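DNA methyltransferase (Nicotiana tabacum, PDB 4ONQ) probably methylates cytosines in DNA at carbon 5 with S-adenosyl-L-methionine as methyl donor, this chain being its catalytic domain, here bound to sinefungin. Local coordinates at residues D54-S57 with S58-D62; S263-N266 with R267-R271; Q290-N293 with G294-E298. The protein carries 5 engineered substitutions. All coordinates share one frame; numbering follows the deposited sequence.

Interaction 1: residues D54-S57 with S58-D62. Engineered in segment 58-62: S58 (natural residue Arg), S59 (natural residue Phe).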
ATOM      1  N   ASP A  54     -11.719   0.253 -17.424  1.00 61.72           N
ATOM      2  CA  ASP A  54     -11.576   0.031 -18.860  1.00 67.68           C
ATOM      3  C   ASP A  54     -10.494   0.941 -19.453  1.00 73.18           C
ATOM      4  O   ASP A  54      -9.614   0.478 -20.181  1.00 77.46           O
ATOM      5  CB  ASP A  54     -12.910   0.226 -19.582  1.00 73.72           C
ATOM      6  CG  ASP A  54     -13.853  -0.953 -19.394  1.00 87.51           C
ATOM      7  OD1 ASP A  54     -13.368  -2.063 -19.081  1.00 80.41           O
ATOM      8  OD2 ASP A  54     -15.077  -0.770 -19.568  1.00 93.23           O
ATOM      9  N   THR A  55     -10.559   2.227 -19.118  1.00 59.02           N
ATOM     10  CA  THR A  55      -9.574   3.209 -19.568  1.00 65.85           C
ATOM     11  C   THR A  55      -8.158   2.844 -19.132  1.00 70.74           C
ATOM     12  O   THR A  55      -7.218   2.886 -19.931  1.00 72.14           O
ATOM     13  CB  THR A  55      -9.885   4.613 -19.012  1.00 69.68           C
ATOM     14  OG1 THR A  55     -11.174   5.041 -19.470  1.00 71.52           O
ATOM     15  CG2 THR A  55      -8.826   5.616 -19.460  1.00 67.76           C
ATOM     16  N   ILE A  56      -8.013   2.496 -17.857  1.00 66.54           N
ATOM     17  CA  ILE A  56      -6.715   2.132 -17.300  1.00 58.98           C
ATOM     18  C   ILE A  56      -6.133   0.914 -18.006  1.00 59.46           C
ATOM     19  O   ILE A  56      -4.951   0.902 -18.353  1.00 78.00           O
ATOM     20  CB  ILE A  56      -6.799   1.883 -15.778  1.00 54.86           C
ATOM     21  CG1 ILE A  56      -7.066   3.199 -15.042  1.00 52.48           C
ATOM     22  CG2 ILE A  56      -5.515   1.252 -15.267  1.00 47.87           C
ATOM     23  CD1 ILE A  56      -7.414   3.025 -13.569  1.00 48.06           C
ATOM     24  N   SER A  57      -6.965  -0.100 -18.232  1.00 59.88           N
ATOM     25  CA  SER A  57      -6.524  -1.289 -18.958  1.00 61.90           C
ATOM     26  C   SER A  57      -6.090  -0.956 -20.384  1.00 67.12           C
ATOM     27  O   SER A  57      -5.024  -1.382 -20.826  1.00 70.46           O
ATOM     28  CB  SER A  57      -7.617  -2.357 -18.981  1.00 76.40           C
ATOM     29  OG  SER A  57      -7.829  -2.899 -17.689  1.00 80.58           O
ATOM     30  N   SER A  58      -6.915  -0.195 -21.099  1.00 72.12           N
ATOM     31  CA  SER A  58      -6.604   0.158 -22.480  1.00 66.80           C
ATOM     32  C   SER A  58      -5.314   0.960 -22.561  1.00 68.03           C
ATOM     33  O   SER A  58      -4.539   0.807 -23.504  1.00 76.44           O
ATOM     34  CB  SER A  58      -7.755   0.938 -23.124  1.00 70.89           C
ATOM     35  OG  SER A  58      -7.831   2.264 -22.630  1.00 76.61           O
ATOM     36  N   SER A  59      -5.080   1.805 -21.563  1.00 59.78           N
ATOM     37  CA  SER A  59      -3.880   2.629 -21.537  1.00 65.66           C
ATOM     38  C   SER A  59      -2.650   1.796 -21.196  1.00 69.16           C
ATOM     39  O   SER A  59      -1.532   2.135 -21.585  1.00 70.16           O
ATOM     40  CB  SER A  59      -4.032   3.774 -20.537  1.00 80.24           C
ATOM     41  OG  SER A  59      -5.088   4.639 -20.912  1.00 86.23           O
ATOM     42  N   LEU A  60      -2.861   0.704 -20.469  1.00 67.86           N
ATOM     43  CA  LEU A  60      -1.753  -0.142 -20.036  1.00 64.91           C
ATOM     44  C   LEU A  60      -1.760  -1.499 -20.728  1.00 63.07           C
ATOM     45  O   LEU A  60      -1.861  -2.538 -20.077  1.00 65.40           O
ATOM     46  CB  LEU A  60      -1.763  -0.327 -18.514  1.00 48.75           C
ATOM     47  CG  LEU A  60      -1.437   0.898 -17.663  1.00 48.36           C
ATOM     48  CD1 LEU A  60      -1.486   0.551 -16.181  1.00 45.53           C
ATOM     49  CD2 LEU A  60      -0.075   1.453 -18.034  1.00 50.57           C
ATOM     50  N   TYR A  61      -1.671  -1.472 -22.053  1.00 64.25           N
ATOM     51  CA  TYR A  61      -1.408  -2.670 -22.842  1.00 58.92           C
ATOM     52  C   TYR A  61      -2.458  -3.770 -22.664  1.00 69.86           C
ATOM     53  O   TYR A  61      -2.143  -4.958 -22.738  1.00 77.30           O
ATOM     54  CB  TYR A  61       0.006  -3.173 -22.536  1.00 68.14           C
ATOM     55  CG  TYR A  61       0.997  -2.029 -22.447  1.00 71.66           C
ATOM     56  CD1 TYR A  61       1.401  -1.347 -23.587  1.00 73.51           C
ATOM     57  CD2 TYR A  61       1.503  -1.612 -21.223  1.00 72.08           C
ATOM     58  CE1 TYR A  61       2.292  -0.292 -23.515  1.00 70.65           C
ATOM     59  CE2 TYR A  61       2.395  -0.555 -21.141  1.00 70.81           C
ATOM     60  CZ  TYR A  61       2.784   0.098 -22.288  1.00 74.56           C
ATOM     61  OH  TYR A  61       3.673   1.146 -22.209  1.00 78.23           O
ATOM     62  N   ASP A  62      -3.701  -3.347 -22.421  1.00 72.01           N
ATOM     63  CA  ASP A  62      -4.871  -4.229 -22.354  1.00 66.33           C
ATOM     64  C   ASP A  62      -4.924  -5.170 -21.151  1.00 72.84           C
ATOM     65  O   ASP A  62      -5.871  -5.944 -21.010  1.00 78.07           O
ATOM     66  CB  ASP A  62      -5.029  -5.023 -23.647  1.00 83.85           C
ATOM     67  CG  ASP A  62      -5.171  -4.132 -24.853  1.00 92.64           C
ATOM     68  OD1 ASP A  62      -5.893  -3.119 -24.756  1.00 80.56           O
ATOM     69  OD2 ASP A  62      -4.554  -4.444 -25.895  1.00106.09           O
TER
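The C-terminal end of helix 50-59, which packs on the mixed sheet of this class I-like methyltransferase domain, gathers S58 and S59 round the carbonyl of T55. Both serines are engineered, replacing an arginine and a phenylalanine, so their hydroxyl bonds belong to this mutant. The backbone ladder is still regular here: S58 N donates to D54 O over 2.9 Å, and S59 N reaches T55 O at 2.9 Å. Two hydroxyls join that last amide on T55 O, which thus accepts three bonds. S58 OG, at 2.8 Å from T55 O, comes in from the side, with a C=O...OG angle of 116°. With chi1 at 73°, this OG is flanked by its own N and C and turned back toward the preceding turn. S59 OG, 2.9 Å from T55 O, sits above the carbonyl plane, 38° out of it. The hydroxyl of T55 itself turns back to G51 O.

At L60 the chain leaves the helical conformation, and amides share carbonyls: L60 N donates to I56 O over 3.0 Å and more weakly to S57 O. The same S57 O accepts another weak bond from D62 N (2.9 Å), as the chain turns through Y61 and D62 with positive phi. S57 OG is held by W53 O and I63 O, tying the last turn to the chain on both sides.

On the buried face the I56 and L60 side chains run alongside each other, both directed at the sheet. Both also touch I83 of strand 79-84, while from helix 337-352 F338 meets I56 and L345 meets L60. I56 CG2 and L60 CD1 approach to 4.2 Å, and L60 CB rests 3.4 Å from I56 O.

Interaction 2: residues S263-N266 with R267-R271; sequences SEVN and RDIVR
Four successive helical bonds tie S263-N266 to the next turn, from R267 N to S263 O (3.0 Å) through V270 N to N266 O (3.0 Å). S263 is the N-cap: its OG accepts a weak bond from N266 N over 3.4 Å. R267 folds back over this first turn, bent at chi3 (-55°), so that one guanidinium face lies over E264 CA and NH1 comes 3.3 Å from E264 CB. R267 NH2 reaches back to E261 O, ahead of the helix. The E264 carboxylate and R267 guanidinium planes are nearly parallel (15°), but E264 OE1 and R267 NH1, 4.6 Å apart, are too far for a salt bridge. Shortening R267 to an alanine would probably uncover E264 CA and CB and take a donor from E261 O.

The helix belongs to the beta-alpha-beta unit of strands 254-260 and 282-286, and its first turn borders the cofactor pocket. There N266 OD1 is fixed by S206 OG, while ND2 bonds E261 OE2 and, weakly, O3' of sinefungin. On the outer side E264 OE2 and D268 OD2 are 3.7 Å apart, probably repulsive, their carboxylates turned 83° to each other. V265 CG1 meets I269 CD1 at 4.3 Å.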
ATOM      1  N   SER A 263       5.913  15.688  -2.389  1.00 50.86           N
ATOM      2  CA  SER A 263       5.982  16.127  -0.998  1.00 44.39           C
ATOM      3  C   SER A 263       7.398  16.029  -0.429  1.00 47.15           C
ATOM      4  O   SER A 263       8.018  14.967  -0.476  1.00 47.58           O
ATOM      5  CB  SER A 263       5.005  15.316  -0.142  1.00 50.92           C
ATOM      6  OG  SER A 263       5.160  15.597   1.239  1.00 62.22           O
ATOM      7  N   GLU A 264       7.899  17.140   0.109  1.00 39.23           N
ATOM      8  CA  GLU A 264       9.234  17.184   0.700  1.00 38.65           C
ATOM      9  C   GLU A 264       9.304  16.342   1.968  1.00 40.83           C
ATOM     10  O   GLU A 264      10.316  15.717   2.272  1.00 41.73           O
ATOM     11  CB  GLU A 264       9.635  18.623   1.020  1.00 40.58           C
ATOM     12  CG  GLU A 264      11.043  18.744   1.587  1.00 67.34           C
ATOM     13  CD  GLU A 264      11.393  20.157   2.009  1.00 76.12           C
ATOM     14  OE1 GLU A 264      10.715  21.105   1.560  1.00 78.32           O
ATOM     15  OE2 GLU A 264      12.346  20.317   2.799  1.00 83.55           O
ATOM     16  N   VAL A 265       8.213  16.342   2.711  1.00 40.16           N
ATOM     17  CA  VAL A 265       8.086  15.531   3.910  1.00 35.45           C
ATOM     18  C   VAL A 265       8.246  14.028   3.583  1.00 37.47           C
ATOM     19  O   VAL A 265       9.002  13.297   4.258  1.00 37.58           O
ATOM     20  CB  VAL A 265       6.744  15.892   4.606  1.00 40.73           C
ATOM     21  CG1 VAL A 265       5.929  14.670   4.939  1.00 45.94           C
ATOM     22  CG2 VAL A 265       6.992  16.791   5.821  1.00 36.21           C
ATOM     23  N   ASN A 266       7.581  13.584   2.515  1.00 36.79           N
ATOM     24  CA  ASN A 266       7.724  12.207   2.036  1.00 32.59           C
ATOM     25  C   ASN A 266       9.148  11.882   1.567  1.00 43.97           C
ATOM     26  O   ASN A 266       9.721  10.849   1.947  1.00 41.69           O
ATOM     27  CB  ASN A 266       6.717  11.912   0.921  1.00 40.77           C
ATOM     28  CG  ASN A 266       5.278  11.890   1.417  1.00 43.74           C
ATOM     29  OD1 ASN A 266       5.017  11.814   2.618  1.00 36.22           O
ATOM     30  ND2 ASN A 266       4.334  11.948   0.483  1.00 38.84           N
ATOM     31  N   ARG A 267       9.708  12.769   0.748  1.00 34.16           N
ATOM     32  CA  ARG A 267      11.082  12.630   0.265  1.00 44.42           C
ATOM     33  C   ARG A 267      12.077  12.476   1.410  1.00 41.39           C
ATOM     34  O   ARG A 267      12.928  11.585   1.395  1.00 40.44           O
ATOM     35  CB  ARG A 267      11.483  13.822  -0.614  1.00 46.90           C
ATOM     36  CG  ARG A 267      10.827  13.834  -1.989  1.00 49.33           C
ATOM     37  CD  ARG A 267      11.523  14.807  -2.937  1.00 52.99           C
ATOM     38  NE  ARG A 267      11.610  16.161  -2.390  1.00 51.81           N
ATOM     39  CZ  ARG A 267      10.701  17.110  -2.587  1.00 56.33           C
ATOM     40  NH1 ARG A 267      10.869  18.310  -2.049  1.00 56.96           N
ATOM     41  NH2 ARG A 267       9.624  16.863  -3.319  1.00 59.75           N
ATOM     42  N   ASP A 268      11.957  13.344   2.407  1.00 35.40           N
ATOM     43  CA  ASP A 268      12.813  13.282   3.585  1.00 45.15           C
ATOM     44  C   ASP A 268      12.636  11.982   4.375  1.00 45.11           C
ATOM     45  O   ASP A 268      13.608  11.430   4.908  1.00 47.58           O
ATOM     46  CB  ASP A 268      12.560  14.490   4.486  1.00 36.60           C
ATOM     47  CG  ASP A 268      13.011  15.785   3.853  1.00 57.25           C
ATOM     48  OD1 ASP A 268      13.920  15.730   2.995  1.00 64.13           O
ATOM     49  OD2 ASP A 268      12.461  16.851   4.209  1.00 54.35           O
ATOM     50  N   ILE A 269      11.396  11.505   4.461  1.00 35.49           N
ATOM     51  CA  ILE A 269      11.132  10.238   5.134  1.00 37.61           C
ATOM     52  C   ILE A 269      11.902   9.110   4.444  1.00 40.64           C
ATOM     53  O   ILE A 269      12.567   8.277   5.094  1.00 32.09           O
ATOM     54  CB  ILE A 269       9.616   9.917   5.158  1.00 31.27           C
ATOM     55  CG1 ILE A 269       8.923  10.710   6.264  1.00 31.41           C
ATOM     56  CG2 ILE A 269       9.376   8.440   5.376  1.00 30.36           C
ATOM     57  CD1 ILE A 269       7.424  10.812   6.088  1.00 35.31           C
ATOM     58  N   VAL A 270      11.828   9.111   3.117  1.00 32.16           N
ATOM     59  CA  VAL A 270      12.448   8.054   2.329  1.00 32.10           C
ATOM     60  C   VAL A 270      13.973   8.147   2.375  1.00 33.83           C
ATOM     61  O   VAL A 270      14.654   7.132   2.459  1.00 45.66           O
ATOM     62  CB  VAL A 270      11.926   8.045   0.876  1.00 32.05           C
ATOM     63  CG1 VAL A 270      12.703   7.049   0.024  1.00 32.27           C
ATOM     64  CG2 VAL A 270      10.438   7.724   0.854  1.00 31.15           C
ATOM     65  N   ARG A 271      14.499   9.368   2.345  1.00 36.81           N
ATOM     66  CA  ARG A 271      15.938   9.602   2.451  1.00 42.10           C
ATOM     67  C   ARG A 271      16.480   9.101   3.792  1.00 44.48           C
ATOM     68  O   ARG A 271      17.495   8.386   3.846  1.00 48.32           O
ATOM     69  CB  ARG A 271      16.244  11.094   2.273  1.00 44.58           C
ATOM     70  CG  ARG A 271      17.706  11.483   2.506  1.00 49.02           C
ATOM     71  CD  ARG A 271      18.643  10.867   1.465  1.00 60.69           C
ATOM     72  NE  ARG A 271      18.299  11.259   0.097  1.00 64.86           N
ATOM     73  CZ  ARG A 271      18.927  10.819  -0.991  1.00 57.67           C
ATOM     74  NH1 ARG A 271      19.938   9.964  -0.880  1.00 57.56           N
ATOM     75  NH2 ARG A 271      18.539  11.229  -2.191  1.00 44.14           N
TER

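Interaction 3: residues Q290-N293 with G294-E298; sequences QQLN and GDRLE
Two hydrogen bonds run from the first turn of helix 294-304 to N293. The side chain supplies one: N293 OD1 accepts from R296 N over 3.0 Å, with R296 N tilted 25° from the plane of that carbonyl. The backbone supplies the other, L297 N to N293 O at 3.0 Å, almost straight at the hydrogen (174°). N293 is therefore the N-cap, its carboxamide oxygen satisfying an amide that has no earlier helical carbonyl to bond. N293 OD1 also rests against carbon, 3.5 Å from R296 CB and 3.6 Å from D295 CB.

Apolar contact comes from L292. L292 CD2 meets L297 CD1 at 4.1 Å, one side chain set roughly perpendicular to the other. With L292 just before the cap and L297 four residues after it, this is a hydrophobic staple, closing over the buried side of the helix start. L292 CD2 also touches R296 CG at 3.8 Å. Bends at chi2 and chi3 then carry the arginine away from the cap.

Outside the turn, L292 O accepts from R343 NH2, and on helix 337-352 L292 packs on I344 and L297 on I351. F286, on the edge strand 282-286, touches Q291, L292 and R296, while Q291 OE1 takes the amides of N287 and D288.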
ATOM      1  N   GLN A 290       6.344  15.616 -14.084  1.00 75.11           N
ATOM      2  CA  GLN A 290       6.293  16.337 -15.334  1.00 85.88           C
ATOM      3  C   GLN A 290       7.651  16.811 -15.758  1.00 86.25           C
ATOM      4  O   GLN A 290       7.828  17.307 -16.846  1.00 87.22           O
ATOM      5  CB  GLN A 290       5.383  17.530 -15.207  1.00102.06           C
ATOM      6  CG  GLN A 290       4.826  18.006 -16.513  1.00118.32           C
ATOM      7  CD  GLN A 290       3.666  17.163 -17.008  1.00130.54           C
ATOM      8  OE1 GLN A 290       3.553  16.885 -18.206  1.00135.26           O
ATOM      9  NE2 GLN A 290       2.790  16.762 -16.093  1.00131.11           N
ATOM     10  N   GLN A 291       8.619  16.643 -14.893  1.00 89.31           N
ATOM     11  CA  GLN A 291       9.991  17.010 -15.220  1.00 87.86           C
ATOM     12  C   GLN A 291      10.799  15.811 -15.722  1.00 89.69           C
ATOM     13  O   GLN A 291      11.991  15.928 -16.008  1.00 94.45           O
ATOM     14  CB  GLN A 291      10.686  17.700 -14.038  1.00 84.16           C
ATOM     15  CG  GLN A 291      11.272  16.768 -12.989  1.00 87.61           C
ATOM     16  CD  GLN A 291      11.912  17.528 -11.833  1.00 86.49           C
ATOM     17  OE1 GLN A 291      11.651  17.245 -10.665  1.00 84.69           O
ATOM     18  NE2 GLN A 291      12.751  18.501 -12.162  1.00 89.25           N
ATOM     19  N   LEU A 292      10.139  14.664 -15.838  1.00 77.47           N
ATOM     20  CA  LEU A 292      10.753  13.492 -16.455  1.00 73.63           C
ATOM     21  C   LEU A 292      10.392  13.387 -17.928  1.00 68.61           C
ATOM     22  O   LEU A 292       9.448  12.683 -18.290  1.00 71.93           O
ATOM     23  CB  LEU A 292      10.321  12.204 -15.752  1.00 64.99           C
ATOM     24  CG  LEU A 292      10.925  11.845 -14.397  1.00 56.35           C
ATOM     25  CD1 LEU A 292      10.410  10.491 -13.974  1.00 56.50           C
ATOM     26  CD2 LEU A 292      12.439  11.843 -14.453  1.00 54.81           C
ATOM     27  N   ASN A 293      11.142  14.082 -18.776  1.00 65.89           N
ATOM     28  CA  ASN A 293      10.951  13.980 -20.221  1.00 76.31           C
ATOM     29  C   ASN A 293      11.746  12.825 -20.823  1.00 72.96           C
ATOM     30  O   ASN A 293      12.457  12.115 -20.112  1.00 74.16           O
ATOM     31  CB  ASN A 293      11.310  15.297 -20.915  1.00 75.33           C
ATOM     32  CG  ASN A 293      12.418  16.049 -20.206  1.00 87.45           C
ATOM     33  OD1 ASN A 293      13.590  15.690 -20.305  1.00 87.59           O
ATOM     34  ND2 ASN A 293      12.048  17.103 -19.487  1.00 96.52           N
ATOM     35  N   GLY A 294      11.618  12.640 -22.134  1.00 62.77           N
ATOM     36  CA  GLY A 294      12.332  11.586 -22.830  1.00 63.20           C
ATOM     37  C   GLY A 294      13.835  11.761 -22.731  1.00 67.88           C
ATOM     38  O   GLY A 294      14.584  10.788 -22.658  1.00 77.38           O
ATOM     39  N   ASP A 295      14.274  13.015 -22.713  1.00 65.48           N
ATOM     40  CA  ASP A 295      15.690  13.336 -22.598  1.00 69.29           C
ATOM     41  C   ASP A 295      16.240  12.948 -21.223  1.00 63.01           C
ATOM     42  O   ASP A 295      17.289  12.308 -21.117  1.00 62.60           O
ATOM     43  CB  ASP A 295      15.904  14.827 -22.857  1.00104.90           C
ATOM     44  CG  ASP A 295      15.265  15.288 -24.154  1.00124.42           C
ATOM     45  OD1 ASP A 295      14.024  15.438 -24.189  1.00133.20           O
ATOM     46  OD2 ASP A 295      16.002  15.497 -25.140  1.00130.23           O
ATOM     47  N   ARG A 296      15.520  13.335 -20.175  1.00 61.07           N
ATOM     48  CA  ARG A 296      15.924  13.015 -18.812  1.00 64.94           C
ATOM     49  C   ARG A 296      15.986  11.505 -18.588  1.00 62.36           C
ATOM     50  O   ARG A 296      16.970  10.991 -18.049  1.00 56.59           O
ATOM     51  CB  ARG A 296      14.976  13.662 -17.803  1.00 74.38           C
ATOM     52  CG  ARG A 296      15.333  13.353 -16.364  1.00 76.56           C
ATOM     53  CD  ARG A 296      16.748  13.806 -16.055  1.00 86.86           C
ATOM     54  NE  ARG A 296      16.855  15.260 -16.050  1.00 99.29           N
ATOM     55  CZ  ARG A 296      17.999  15.924 -16.175  1.00112.41           C
ATOM     56  NH1 ARG A 296      19.138  15.259 -16.328  1.00114.29           N
ATOM     57  NH2 ARG A 296      18.004  17.250 -16.157  1.00120.86           N
ATOM     58  N   LEU A 297      14.933  10.806 -19.008  1.00 54.97           N
ATOM     59  CA  LEU A 297      14.889   9.347 -18.958  1.00 56.87           C
ATOM     60  C   LEU A 297      16.075   8.731 -19.697  1.00 63.24           C
ATOM     61  O   LEU A 297      16.765   7.856 -19.164  1.00 63.55           O
ATOM     62  CB  LEU A 297      13.578   8.827 -19.556  1.00 53.51           C
ATOM     63  CG  LEU A 297      12.383   8.573 -18.629  1.00 62.60           C
ATOM     64  CD1 LEU A 297      12.726   8.843 -17.172  1.00 49.09           C
ATOM     65  CD2 LEU A 297      11.173   9.389 -19.062  1.00 63.90           C
ATOM     66  N   GLU A 298      16.328   9.209 -20.899  1.00 57.91           N
ATOM     67  CA  GLU A 298      17.468   8.776 -21.663  1.00 73.51           C
ATOM     68  C   GLU A 298      18.757   8.909 -20.906  1.00 70.83           C
ATOM     69  O   GLU A 298      19.553   8.024 -20.913  1.00 68.04           O
ATOM     70  CB  GLU A 298      17.595   9.572 -22.952  1.00 78.71           C
ATOM     71  CG  GLU A 298      17.028   8.914 -24.192  1.00 92.16           C
ATOM     72  CD  GLU A 298      16.600   9.925 -25.259  1.00105.10           C
ATOM     73  OE1 GLU A 298      15.398  10.000 -25.577  1.00107.13           O
ATOM     74  OE2 GLU A 298      17.461  10.652 -25.780  1.00109.43           O
TER

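In the fold
All three contacts are local and partly buried: interaction 1 lies at the end of a helix, interactions 2 and 3 at helix starts. None touches another, their centres being 21 to 31 Å apart. Interactions 2 and 3 share strand 282-286, and interactions 1 and 3 both lean on helix 337-352. Each buries apolar residues, I56 and L60, I269 and V270, or L292 and L297, and leaves polar ones such as D54, E264 and D295 exposed; interaction 2 alone also buries a pocket residue, N266. Engineered hydroxyls and weak amide bonds mark the end of helix 50-59, a weak serine cap with charged neighbours interaction 2, and an asparagine cap with a leucine staple interaction 3.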